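Bacint_00347 (Bacteroides intestinalis DSM 17393, PDB 5MUM) is a beta-propeller glycoside hydrolase that probably acts as a rhamnosidase. Local coordinates at residues A234-Y237 with T242-K245. Residues are numbered along the deposited sequence; the frame is centred on the assembly and turned at random.
Sequences ARSY and TWYK
Trp243 lays its indole against Ser236, whose CB sits over the centre of the six-membered ring. Ser236 CB is 3.5 Å from the centroid of the Trp243 six-membered ring and only 6° off its normal, a CH-pi contact. Trp243 CG lies anti to the carbonyl carbon (chi1 -69°), and this brings one ring face over Ser236 CB. Ala234 CB meets the same indole obliquely, 3.7 Å from Trp243 CE3. Ile213 and Leu215 of the neighbouring strand also touch it, and its NE1 bonds to Gly240 O. With an alanine here, Ser236 CB and Ala234 CB would probably lose their shared aromatic surface, and Gly240 O its indole donor. Tyr237 and Tyr244 meet beyond the other side of the backbone. The edge of Tyr237 is directed toward the face of Tyr244 in an offset edge-to-face pair, with planes 63° apart. Tyr237 CD2 is 3.9 Å from Tyr244 CD1. Between these two groups of side chains, Arg235 and Tyr244 form an antiparallel hydrogen-bonded pair. Arg235 N gives to Tyr244 O at 2.8 Å, and Tyr244 N to Arg235 O at 2.7 Å. Arg235 CG also packs 4.1 Å from Tyr244 CB. Water 1 links Tyr237 N to Thr242 OG1, which also bonds to Asp238. Water 2 joins Tyr237 OH to Lys245 O. The segments flank a short connection, residues 238-241, after the third strand of a four-stranded propeller blade. The chemistry is mixed: two backbone bonds set the register, the indole side is buried and mostly apolar, with Trp243 NE1 and Ser236 OG bonded to the Gly240 backbone, and the tyrosine side is partly exposed and bridged by water.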
loop_
_atom_site.group_PDB
_atom_site.type_symbol
_atom_site.label_atom_id
_atom_site.label_comp_id
_atom_site.label_asym_id
_atom_site.label_seq_id
_atom_site.Cartn_x
_atom_site.Cartn_y
_atom_site.Cartn_z
ATOM N N ALA A 234 -3.317 -10.724 -11.008
ATOM C CA ALA A 234 -4.105 -10.381 -12.163
ATOM C C ALA A 234 -3.752 -8.960 -12.561
ATOM O O ALA A 234 -3.285 -8.159 -11.732
ATOM C CB ALA A 234 -5.590 -10.494 -11.835
ATOM N N ARG A 235 -3.999 -8.644 -13.820
ATOM C CA ARG A 235 -3.849 -7.270 -14.290
ATOM C C ARG A 235 -4.964 -6.839 -15.197
ATOM O O ARG A 235 -5.599 -7.672 -15.836
ATOM C CB ARG A 235 -2.519 -7.090 -14.990
ATOM C CG ARG A 235 -2.435 -7.839 -16.302
ATOM C CD ARG A 235 -1.274 -7.470 -17.130
ATOM N NE ARG A 235 -0.060 -7.848 -16.463
ATOM C CZ ARG A 235 1.020 -8.384 -17.026
ATOM N NH1 ARG A 235 1.105 -8.655 -18.337
ATOM N NH2 ARG A 235 2.048 -8.652 -16.226
ATOM N N SER A 236 -5.188 -5.531 -15.279
ATOM C CA SER A 236 -6.202 -4.989 -16.161
ATOM C C SER A 236 -5.629 -3.774 -16.844
ATOM O O SER A 236 -5.119 -2.832 -16.193
ATOM C CB SER A 236 -7.488 -4.602 -15.412
ATOM O OG SER A 236 -8.358 -3.852 -16.261
ATOM N N TYR A 237 -5.725 -3.800 -18.164
ATOM C CA TYR A 237 -5.269 -2.698 -18.966
ATOM C C TYR A 237 -6.349 -1.649 -19.154
ATOM O O TYR A 237 -6.058 -0.541 -19.562
ATOM C CB TYR A 237 -4.856 -3.233 -20.309
ATOM C CG TYR A 237 -3.776 -4.283 -20.265
ATOM C CD1 TYR A 237 -2.441 -3.910 -20.273
ATOM C CD2 TYR A 237 -4.090 -5.650 -20.230
ATOM C CE1 TYR A 237 -1.442 -4.864 -20.265
ATOM C CE2 TYR A 237 -3.100 -6.626 -20.224
ATOM C CZ TYR A 237 -1.786 -6.232 -20.246
ATOM O OH TYR A 237 -0.810 -7.190 -20.260
ATOM N N THR A 242 -11.669 -5.692 -17.827
ATOM C CA THR A 242 -11.212 -7.017 -18.216
ATOM C C THR A 242 -9.857 -7.274 -17.563
ATOM O O THR A 242 -9.104 -6.340 -17.340
ATOM C CB THR A 242 -11.140 -7.176 -19.749
ATOM O OG1 THR A 242 -10.181 -6.273 -20.315
ATOM C CG2 THR A 242 -12.511 -6.930 -20.362
ATOM N N TRP A 243 -9.593 -8.538 -17.235
ATOM C CA TRP A 243 -8.458 -8.928 -16.412
ATOM C C TRP A 243 -7.733 -10.061 -17.078
ATOM O O TRP A 243 -8.346 -10.944 -17.686
ATOM C CB TRP A 243 -8.933 -9.358 -14.996
ATOM C CG TRP A 243 -9.435 -8.204 -14.256
ATOM C CD1 TRP A 243 -10.681 -7.640 -14.347
ATOM C CD2 TRP A 243 -8.679 -7.378 -13.381
ATOM N NE1 TRP A 243 -10.741 -6.513 -13.576
ATOM C CE2 TRP A 243 -9.517 -6.323 -12.977
ATOM C CE3 TRP A 243 -7.360 -7.405 -12.930
ATOM C CZ2 TRP A 243 -9.083 -5.317 -12.093
ATOM C CZ3 TRP A 243 -6.931 -6.413 -12.049
ATOM C CH2 TRP A 243 -7.787 -5.386 -11.649
ATOM N N TYR A 244 -6.423 -10.031 -16.928
ATOM C CA TYR A 244 -5.519 -10.943 -17.577
ATOM C C TYR A 244 -4.527 -11.498 -16.578
ATOM O O TYR A 244 -4.223 -10.867 -15.569
ATOM C CB TYR A 244 -4.747 -10.217 -18.664
ATOM C CG TYR A 244 -5.628 -9.887 -19.833
ATOM C CD1 TYR A 244 -6.427 -8.743 -19.838
ATOM C CD2 TYR A 244 -5.706 -10.765 -20.930
ATOM C CE1 TYR A 244 -7.287 -8.485 -20.909
ATOM C CE2 TYR A 244 -6.544 -10.517 -21.998
ATOM C CZ TYR A 244 -7.341 -9.394 -21.976
ATOM O OH TYR A 244 -8.173 -9.173 -23.029
ATOM N N LYS A 245 -4.005 -12.659 -16.916
ATOM C CA LYS A 245 -2.855 -13.219 -16.267
ATOM C C LYS A 245 -1.582 -12.638 -16.842
ATOM O O LYS A 245 -1.581 -12.091 -17.963
ATOM C CB LYS A 245 -2.895 -14.733 -16.462
ATOM C CG LYS A 245 -4.143 -15.337 -15.841
ATOM C CD LYS A 245 -4.121 -16.838 -15.890
ATOM C CE LYS A 245 -5.301 -17.396 -15.127
ATOM N NZ LYS A 245 -5.179 -18.883 -15.044
HETATM O O HOH W 1 -7.533 -5.290 -19.644
HETATM O O HOH W 2 -1.216 -9.996 -19.853
#